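Local atomic coordinates of neuraminidase (Influenza A virus, PDB entry 4K3Y), a protein that forms the neuraminidase-like N11 ectodomain of a bat influenza A virus, a beta propeller of the sialidase family whose enzymatic role is uncertain. Residues C[141-146]-C[193-198]; C[158-163]-C[172-177]. All coordinates share one frame; numbering follows the deposited sequence.

Interaction 1 of 2, residues C[141-146]-C[193-198]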
ATOM      1  N   PRO C 141      27.886  -9.853 -24.203  1.00 88.98           N
ATOM      2  CA  PRO C 141      27.193  -8.840 -23.408  1.00 84.17           C
ATOM      3  C   PRO C 141      27.623  -8.926 -21.939  1.00 78.16           C
ATOM      4  O   PRO C 141      28.026 -10.001 -21.467  1.00 72.50           O
ATOM      5  CB  PRO C 141      25.730  -9.256 -23.563  1.00 84.80           C
ATOM      6  CG  PRO C 141      25.807 -10.767 -23.576  1.00 84.14           C
ATOM      7  CD  PRO C 141      27.129 -11.121 -24.249  1.00 86.36           C
ATOM      8  N   LEU C 142      27.567  -7.797 -21.238  1.00 78.28           N
ATOM      9  CA  LEU C 142      27.848  -7.765 -19.801  1.00 70.18           C
ATOM     10  C   LEU C 142      26.859  -8.637 -19.027  1.00 58.25           C
ATOM     11  O   LEU C 142      25.697  -8.797 -19.437  1.00 56.30           O
ATOM     12  CB  LEU C 142      27.809  -6.323 -19.275  1.00 68.66           C
ATOM     13  CG  LEU C 142      29.143  -5.612 -19.010  1.00 66.53           C
ATOM     14  CD1 LEU C 142      30.290  -6.173 -19.855  1.00 51.97           C
ATOM     15  CD2 LEU C 142      29.010  -4.119 -19.236  1.00 49.36           C
ATOM     16  N   ARG C 143      27.323  -9.204 -17.916  1.00 55.05           N
ATOM     17  CA  ARG C 143      26.493 -10.085 -17.090  1.00 55.08           C
ATOM     18  C   ARG C 143      26.638  -9.795 -15.598  1.00 57.43           C
ATOM     19  O   ARG C 143      27.742  -9.913 -15.040  1.00 62.10           O
ATOM     20  CB  ARG C 143      26.892 -11.544 -17.313  1.00 56.15           C
ATOM     21  CG  ARG C 143      26.496 -12.154 -18.644  1.00 48.99           C
ATOM     22  CD  ARG C 143      27.508 -13.231 -19.028  1.00 52.37           C
ATOM     23  NE  ARG C 143      28.426 -12.702 -20.023  1.00 77.61           N
ATOM     24  CZ  ARG C 143      29.699 -13.056 -20.151  1.00 78.49           C
ATOM     25  NH1 ARG C 143      30.237 -13.959 -19.346  1.00 60.95           N
ATOM     26  NH2 ARG C 143      30.432 -12.504 -21.104  1.00 81.55           N
ATOM     27  N   THR C 144      25.529  -9.456 -14.940  1.00 55.46           N
ATOM     28  CA  THR C 144      25.532  -9.340 -13.471  1.00 52.22           C
ATOM     29  C   THR C 144      25.586 -10.707 -12.785  1.00 54.82           C
ATOM     30  O   THR C 144      25.483 -11.748 -13.442  1.00 68.99           O
ATOM     31  CB  THR C 144      24.301  -8.598 -12.955  1.00 57.21           C
ATOM     32  OG1 THR C 144      23.175  -9.490 -12.926  1.00 65.02           O
ATOM     33  CG2 THR C 144      23.995  -7.397 -13.846  1.00 54.68           C
ATOM     34  N   GLN C 145      25.718 -10.712 -11.464  1.00 54.40           N
ATOM     35  CA  GLN C 145      25.874 -11.974 -10.752  1.00 55.16           C
ATOM     36  C   GLN C 145      24.536 -12.653 -10.480  1.00 56.08           C
ATOM     37  O   GLN C 145      24.503 -13.770  -9.937  1.00 64.03           O
ATOM     38  CB  GLN C 145      26.640 -11.772  -9.455  1.00 58.01           C
ATOM     39  CG  GLN C 145      26.242 -10.519  -8.713  1.00 64.22           C
ATOM     40  CD  GLN C 145      27.072 -10.294  -7.462  1.00 67.96           C
ATOM     41  OE1 GLN C 145      27.306  -9.152  -7.048  1.00 78.15           O
ATOM     42  NE2 GLN C 145      27.502 -11.383  -6.839  1.00 75.76           N
ATOM     43  N   ALA C 146      23.449 -11.984 -10.877  1.00 43.30           N
ATOM     44  CA  ALA C 146      22.101 -12.557 -10.797  1.00 51.60           C
ATOM     45  C   ALA C 146      21.834 -13.057  -9.388  1.00 55.78           C
ATOM     46  O   ALA C 146      21.348 -14.180  -9.173  1.00 57.28           O
ATOM     47  CB  ALA C 146      21.920 -13.698 -11.805  1.00 38.53           C
ATOM     48  N   ASN C 193      36.310 -20.348 -15.719  1.00 74.07           N
ATOM     49  CA  ASN C 193      35.170 -19.454 -15.920  1.00 60.74           C
ATOM     50  C   ASN C 193      34.450 -19.193 -14.580  1.00 62.42           C
ATOM     51  O   ASN C 193      34.346 -20.098 -13.744  1.00 68.41           O
ATOM     52  CB  ASN C 193      34.228 -20.056 -16.969  1.00 57.01           C
ATOM     53  CG  ASN C 193      32.935 -19.274 -17.123  1.00 66.20           C
ATOM     54  OD1 ASN C 193      32.949 -18.048 -17.311  1.00 63.23           O
ATOM     55  ND2 ASN C 193      31.800 -19.980 -17.033  1.00 55.47           N
ATOM     56  N   PHE C 194      33.958 -17.968 -14.376  1.00 56.68           N
ATOM     57  CA  PHE C 194      33.417 -17.561 -13.076  1.00 58.07           C
ATOM     58  C   PHE C 194      32.107 -16.761 -13.181  1.00 63.54           C
ATOM     59  O   PHE C 194      32.088 -15.542 -12.938  1.00 61.04           O
ATOM     60  CB  PHE C 194      34.472 -16.736 -12.324  1.00 52.70           C
ATOM     61  CG  PHE C 194      34.224 -16.633 -10.843  1.00 64.05           C
ATOM     62  CD1 PHE C 194      34.382 -17.748 -10.026  1.00 64.36           C
ATOM     63  CD2 PHE C 194      33.848 -15.420 -10.258  1.00 58.90           C
ATOM     64  CE1 PHE C 194      34.163 -17.669  -8.644  1.00 61.36           C
ATOM     65  CE2 PHE C 194      33.633 -15.335  -8.882  1.00 54.15           C
ATOM     66  CZ  PHE C 194      33.790 -16.466  -8.073  1.00 58.16           C
ATOM     67  N   GLU C 195      31.013 -17.437 -13.530  1.00 61.64           N
ATOM     68  CA  GLU C 195      29.724 -16.746 -13.737  1.00 62.54           C
ATOM     69  C   GLU C 195      28.810 -16.780 -12.517  1.00 54.30           C
ATOM     70  O   GLU C 195      28.905 -17.688 -11.694  1.00 55.12           O
ATOM     71  CB  GLU C 195      28.970 -17.333 -14.939  1.00 56.44           C
ATOM     72  CG  GLU C 195      29.744 -17.303 -16.252  1.00 58.09           C
ATOM     73  CD  GLU C 195      29.726 -15.945 -16.938  1.00 76.28           C
ATOM     74  OE1 GLU C 195      28.779 -15.151 -16.722  1.00 93.36           O
ATOM     75  OE2 GLU C 195      30.667 -15.680 -17.712  1.00 86.19           O
ATOM     76  N   PHE C 196      27.930 -15.783 -12.412  1.00 55.06           N
ATOM     77  CA  PHE C 196      26.898 -15.737 -11.358  1.00 55.03           C
ATOM     78  C   PHE C 196      27.361 -15.986  -9.926  1.00 57.35           C
ATOM     79  O   PHE C 196      26.750 -16.805  -9.235  1.00 56.68           O
ATOM     80  CB  PHE C 196      25.807 -16.777 -11.656  1.00 44.80           C
ATOM     81  CG  PHE C 196      25.436 -16.851 -13.090  1.00 59.91           C
ATOM     82  CD1 PHE C 196      24.894 -15.739 -13.730  1.00 75.37           C
ATOM     83  CD2 PHE C 196      25.639 -18.015 -13.812  1.00 61.43           C
ATOM     84  CE1 PHE C 196      24.551 -15.786 -15.071  1.00 64.86           C
ATOM     85  CE2 PHE C 196      25.291 -18.076 -15.162  1.00 57.13           C
ATOM     86  CZ  PHE C 196      24.747 -16.950 -15.788  1.00 53.75           C
ATOM     87  N   PRO C 197      28.420 -15.297  -9.464  1.00 57.80           N
ATOM     88  CA  PRO C 197      28.778 -15.584  -8.064  1.00 57.05           C
ATOM     89  C   PRO C 197      27.669 -15.198  -7.069  1.00 60.29           C
ATOM     90  O   PRO C 197      27.010 -14.164  -7.241  1.00 56.08           O
ATOM     91  CB  PRO C 197      30.025 -14.719  -7.830  1.00 61.39           C
ATOM     92  CG  PRO C 197      29.980 -13.657  -8.905  1.00 54.89           C
ATOM     93  CD  PRO C 197      29.307 -14.293 -10.084  1.00 44.76           C
ATOM     94  N   THR C 198      27.442 -16.053  -6.074  1.00 58.71           N
ATOM     95  CA  THR C 198      26.589 -15.714  -4.939  1.00 61.28           C
ATOM     96  C   THR C 198      27.500 -15.592  -3.745  1.00 59.05           C
ATOM     97  O   THR C 198      28.440 -16.380  -3.567  1.00 65.70           O
ATOM     98  CB  THR C 198      25.499 -16.769  -4.646  1.00 67.42           C
ATOM     99  OG1 THR C 198      26.010 -18.084  -4.913  1.00 62.46           O
ATOM    100  CG2 THR C 198      24.321 -16.539  -5.517  1.00 82.68           C
TER
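Gln145 meets Pro197 O from above the carbonyl plane: its NE2 donates a hydrogen bond of 2.9 Å to Pro197 O, 44° out of that plane. The bond is fairly straight, and Pro197 O lies in the plane of the Gln145 amide. Gln145 CG sits between the backbone N and the carbonyl carbon (chi1 41°), and the chain runs extended beyond it. The other end of the amide, OE1, is hydrogen-bonded to Thr158. Gln145 CB also rests on the Pro197 ring, 3.7 Å from Pro197 CD.

Arg143 forms a salt bridge with Glu195. Arg143 NH1 faces Glu195 OE2 at the guanidinium edge, guanidinium and carboxylate planes 25° apart. The modelled separation is doubtfully short. Arg143 NE also donates to Pro141 O at 3.1 Å.

Phe196 CA makes a C-H...O contact with Gln145 O at 3.4 Å, and Phe196 CD1 packs on Ala146 CB at 4.1 Å. The 141-146 side bends in an ST turn, with Thr144 OG1 accepting from Ala146 N. Thr144 OG1 is also hydrogen-bonded to Ser101 OG. Here a loop between blades meets the corner at Phe196 that leads into strand 197-202, as expected where blades join in the six-bladed neuraminidase propeller.

Interaction 2 of 2, residues C[158-163]-C[172-177]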
ATOM      1  N   THR C 158      30.243  -5.813  -6.116  1.00 62.01           N
ATOM      2  CA  THR C 158      29.577  -6.699  -7.060  1.00 58.92           C
ATOM      3  C   THR C 158      30.585  -7.170  -8.098  1.00 62.91           C
ATOM      4  O   THR C 158      31.642  -6.550  -8.266  1.00 63.72           O
ATOM      5  CB  THR C 158      28.376  -6.017  -7.754  1.00 72.00           C
ATOM      6  OG1 THR C 158      27.695  -6.966  -8.588  1.00 82.82           O
ATOM      7  CG2 THR C 158      28.831  -4.829  -8.599  1.00 58.58           C
ATOM      8  N   ILE C 159      30.266  -8.272  -8.779  1.00 63.74           N
ATOM      9  CA  ILE C 159      31.144  -8.816  -9.809  1.00 56.04           C
ATOM     10  C   ILE C 159      30.422  -8.841 -11.154  1.00 53.94           C
ATOM     11  O   ILE C 159      29.262  -9.229 -11.223  1.00 67.22           O
ATOM     12  CB  ILE C 159      31.653 -10.214  -9.415  1.00 50.57           C
ATOM     13  CG1 ILE C 159      32.385 -10.131  -8.073  1.00 65.24           C
ATOM     14  CG2 ILE C 159      32.580 -10.771 -10.498  1.00 47.85           C
ATOM     15  CD1 ILE C 159      32.508 -11.442  -7.312  1.00 64.17           C
ATOM     16  N   ILE C 160      31.102  -8.407 -12.214  1.00 56.28           N
ATOM     17  CA  ILE C 160      30.500  -8.364 -13.550  1.00 51.29           C
ATOM     18  C   ILE C 160      31.325  -9.136 -14.571  1.00 56.59           C
ATOM     19  O   ILE C 160      32.554  -9.057 -14.582  1.00 66.25           O
ATOM     20  CB  ILE C 160      30.290  -6.919 -14.028  1.00 55.35           C
ATOM     21  CG1 ILE C 160      29.349  -6.194 -13.060  1.00 45.18           C
ATOM     22  CG2 ILE C 160      29.741  -6.874 -15.461  1.00 46.29           C
ATOM     23  CD1 ILE C 160      28.998  -4.801 -13.491  1.00 65.67           C
ATOM     24  N   ALA C 161      30.634  -9.881 -15.429  1.00 59.40           N
ATOM     25  CA  ALA C 161      31.286 -10.732 -16.415  1.00 54.35           C
ATOM     26  C   ALA C 161      31.229 -10.138 -17.824  1.00 56.87           C
ATOM     27  O   ALA C 161      30.207  -9.580 -18.236  1.00 59.34           O
ATOM     28  CB  ALA C 161      30.663 -12.116 -16.402  1.00 53.36           C
ATOM     29  N   ASP C 162      32.337 -10.276 -18.550  1.00 55.97           N
ATOM     30  CA  ASP C 162      32.409  -9.920 -19.961  1.00 57.59           C
ATOM     31  C   ASP C 162      32.939 -11.126 -20.744  1.00 63.55           C
ATOM     32  O   ASP C 162      33.186 -12.194 -20.164  1.00 64.18           O
ATOM     33  CB  ASP C 162      33.330  -8.714 -20.162  1.00 63.89           C
ATOM     34  CG  ASP C 162      32.988  -7.909 -21.407  1.00 75.81           C
ATOM     35  OD1 ASP C 162      32.322  -8.446 -22.323  1.00 81.55           O
ATOM     36  OD2 ASP C 162      33.397  -6.729 -21.469  1.00 79.40           O
ATOM     37  N   GLY C 163      33.106 -10.959 -22.056  1.00 62.44           N
ATOM     38  CA  GLY C 163      33.532 -12.047 -22.918  1.00 62.39           C
ATOM     39  C   GLY C 163      32.390 -12.559 -23.774  1.00 64.20           C
ATOM     40  O   GLY C 163      31.224 -12.426 -23.410  1.00 66.78           O
ATOM     41  N   ARG C 172      35.336  -8.784 -13.372  1.00 70.85           N
ATOM     42  CA  ARG C 172      35.803  -7.610 -12.650  1.00 61.04           C
ATOM     43  C   ARG C 172      35.125  -7.413 -11.305  1.00 64.28           C
ATOM     44  O   ARG C 172      33.917  -7.618 -11.160  1.00 63.89           O
ATOM     45  CB  ARG C 172      35.613  -6.362 -13.507  1.00 58.69           C
ATOM     46  CG  ARG C 172      36.614  -6.254 -14.641  1.00 55.55           C
ATOM     47  CD  ARG C 172      36.366  -5.002 -15.439  1.00 60.31           C
ATOM     48  NE  ARG C 172      37.408  -4.774 -16.432  1.00 73.93           N
ATOM     49  CZ  ARG C 172      37.491  -3.673 -17.175  1.00 79.51           C
ATOM     50  NH1 ARG C 172      36.590  -2.705 -17.020  1.00 77.47           N
ATOM     51  NH2 ARG C 172      38.476  -3.535 -18.065  1.00 60.01           N
ATOM     52  N   LEU C 173      35.925  -7.011 -10.326  1.00 73.23           N
ATOM     53  CA  LEU C 173      35.426  -6.660  -9.004  1.00 75.25           C
ATOM     54  C   LEU C 173      35.089  -5.163  -8.939  1.00 71.39           C
ATOM     55  O   LEU C 173      35.956  -4.319  -9.128  1.00 71.60           O
ATOM     56  CB  LEU C 173      36.480  -7.002  -7.955  1.00 73.62           C
ATOM     57  CG  LEU C 173      35.988  -7.823  -6.770  1.00 84.08           C
ATOM     58  CD1 LEU C 173      37.053  -7.868  -5.685  1.00 83.60           C
ATOM     59  CD2 LEU C 173      34.674  -7.259  -6.230  1.00 81.78           C
ATOM     60  N   TYR C 174      33.827  -4.834  -8.683  1.00 71.73           N
ATOM     61  CA  TYR C 174      33.425  -3.431  -8.588  1.00 71.19           C
ATOM     62  C   TYR C 174      33.103  -3.011  -7.152  1.00 72.75           C
ATOM     63  O   TYR C 174      32.408  -3.723  -6.420  1.00 65.96           O
ATOM     64  CB  TYR C 174      32.235  -3.125  -9.508  1.00 60.20           C
ATOM     65  CG  TYR C 174      32.606  -3.004 -10.972  1.00 70.76           C
ATOM     66  CD1 TYR C 174      32.727  -4.137 -11.773  1.00 83.52           C
ATOM     67  CD2 TYR C 174      32.833  -1.761 -11.554  1.00 62.08           C
ATOM     68  CE1 TYR C 174      33.068  -4.042 -13.105  1.00 86.52           C
ATOM     69  CE2 TYR C 174      33.179  -1.657 -12.893  1.00 67.98           C
ATOM     70  CZ  TYR C 174      33.294  -2.806 -13.662  1.00 86.58           C
ATOM     71  OH  TYR C 174      33.634  -2.740 -14.993  1.00 94.92           O
ATOM     72  N   ARG C 175      33.622  -1.852  -6.755  1.00 66.77           N
ATOM     73  CA  ARG C 175      33.267  -1.256  -5.476  1.00 64.35           C
ATOM     74  C   ARG C 175      32.379  -0.048  -5.756  1.00 72.15           C
ATOM     75  O   ARG C 175      32.653   0.724  -6.678  1.00 82.51           O
ATOM     76  CB  ARG C 175      34.525  -0.864  -4.694  1.00 73.83           C
ATOM     77  CG  ARG C 175      34.489   0.538  -4.066  1.00 87.34           C
ATOM     78  CD  ARG C 175      35.678   0.844  -3.144  1.00 80.98           C
ATOM     79  NE  ARG C 175      36.974   0.493  -3.725  1.00 87.25           N
ATOM     80  CZ  ARG C 175      37.860  -0.301  -3.126  1.00 90.62           C
ATOM     81  NH1 ARG C 175      37.585  -0.818  -1.931  1.00 95.50           N
ATOM     82  NH2 ARG C 175      39.017  -0.579  -3.715  1.00 79.85           N
ATOM     83  N   LEU C 176      31.309   0.107  -4.981  1.00 66.31           N
ATOM     84  CA  LEU C 176      30.356   1.188  -5.224  1.00 72.89           C
ATOM     85  C   LEU C 176      29.980   1.948  -3.971  1.00 80.56           C
ATOM     86  O   LEU C 176      29.668   1.357  -2.930  1.00 80.57           O
ATOM     87  CB  LEU C 176      29.079   0.650  -5.863  1.00 70.13           C
ATOM     88  CG  LEU C 176      29.215   0.014  -7.243  1.00 70.83           C
ATOM     89  CD1 LEU C 176      28.231  -1.124  -7.333  1.00 72.09           C
ATOM     90  CD2 LEU C 176      28.951   1.027  -8.346  1.00 71.36           C
ATOM     91  N   VAL C 177      29.995   3.267  -4.086  1.00 79.42           N
ATOM     92  CA  VAL C 177      29.544   4.108  -2.998  1.00 74.40           C
ATOM     93  C   VAL C 177      28.336   4.919  -3.453  1.00 68.96           C
ATOM     94  O   VAL C 177      28.394   5.599  -4.479  1.00 65.22           O
ATOM     95  CB  VAL C 177      30.671   5.011  -2.509  1.00 75.86           C
ATOM     96  CG1 VAL C 177      30.120   6.354  -2.101  1.00 84.35           C
ATOM     97  CG2 VAL C 177      31.398   4.350  -1.349  1.00 77.00           C
TER
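Thr158 and Ile160 pair with Tyr174 and Arg172 through four backbone hydrogen bonds in an antiparallel hairpin. Thr158 N donates to Tyr174 O, and Tyr174 N donates back to Thr158 O at 2.8 Å. In the second hydrogen-bonded pair, Ile160 N donates to Arg172 O and Arg172 N to Ile160 O, the latter at 3.0 Å. Ile159 and Leu173 form the non-hydrogen-bonded pair between them. A C-H...O contact of 3.3 Å from Ile159 CA to Arg172 O adds to the backbone pairing. The axes of the two short strands pass 4.9 Å apart, with their directions at 140°.

The apolar contacts lie on both faces of the sheet. On one, Ile160 crosses the Tyr174 side chain at about a right angle. Ile160 CB is 4.1 Å from Tyr174 CE1, and Ile160 CD1 lies near Tyr174 CD1 and CE1. Thr158 OG1 lies anti to the backbone N (chi1 -175°) and is bonded to Gln145. This leaves CG2 between the backbone N and the carbonyl carbon, 3.9 Å from Tyr174 CB and touching Leu176 CD1. Ile134, from strand 129-134, touches both Ile160 and Tyr174. On the other face, Ile159 CG1 meets Leu173 CD2 at 4.1 Å.

Polar and charged groups flank the pairing. Asp162 OD1 accepts from Gly163 N and from Gly140 N, while OD2 accepts from Asn138 N, so several backbone N-H groups hold this carboxylate. The Arg172 side chain leads away from strand 158-162 and makes a cation-pi contact with Trp184 on the neighbouring strand 180-187.

The chemistry implies a hairpin held mainly by backbone hydrogen bonds, with hydrocarbon contacts on both faces, while Asp162 and Arg172 find their charge partners away from the facing segment.

The centres of the two contacts are 9 Å apart, on the same side of the chain's centre. Interaction 2 is nested inside the loop that interaction 1 closes: 141-146 comes first, then 158-163, 172-177 and 193-198. The hairpin of interaction 2 supplies the two middle strands of the sheet 150-187. Interaction 1 joins the chain leading into that sheet to the chain leading out of it, towards strand 197-202. The Gln145-Thr158 bond ties the two contacts, and a probable backbone hydrogen bond from Ala161 N to Arg143 O, at 2.9 Å, adds a second tie. One propeller blade is thus bonded within itself and linked to its flanking connections.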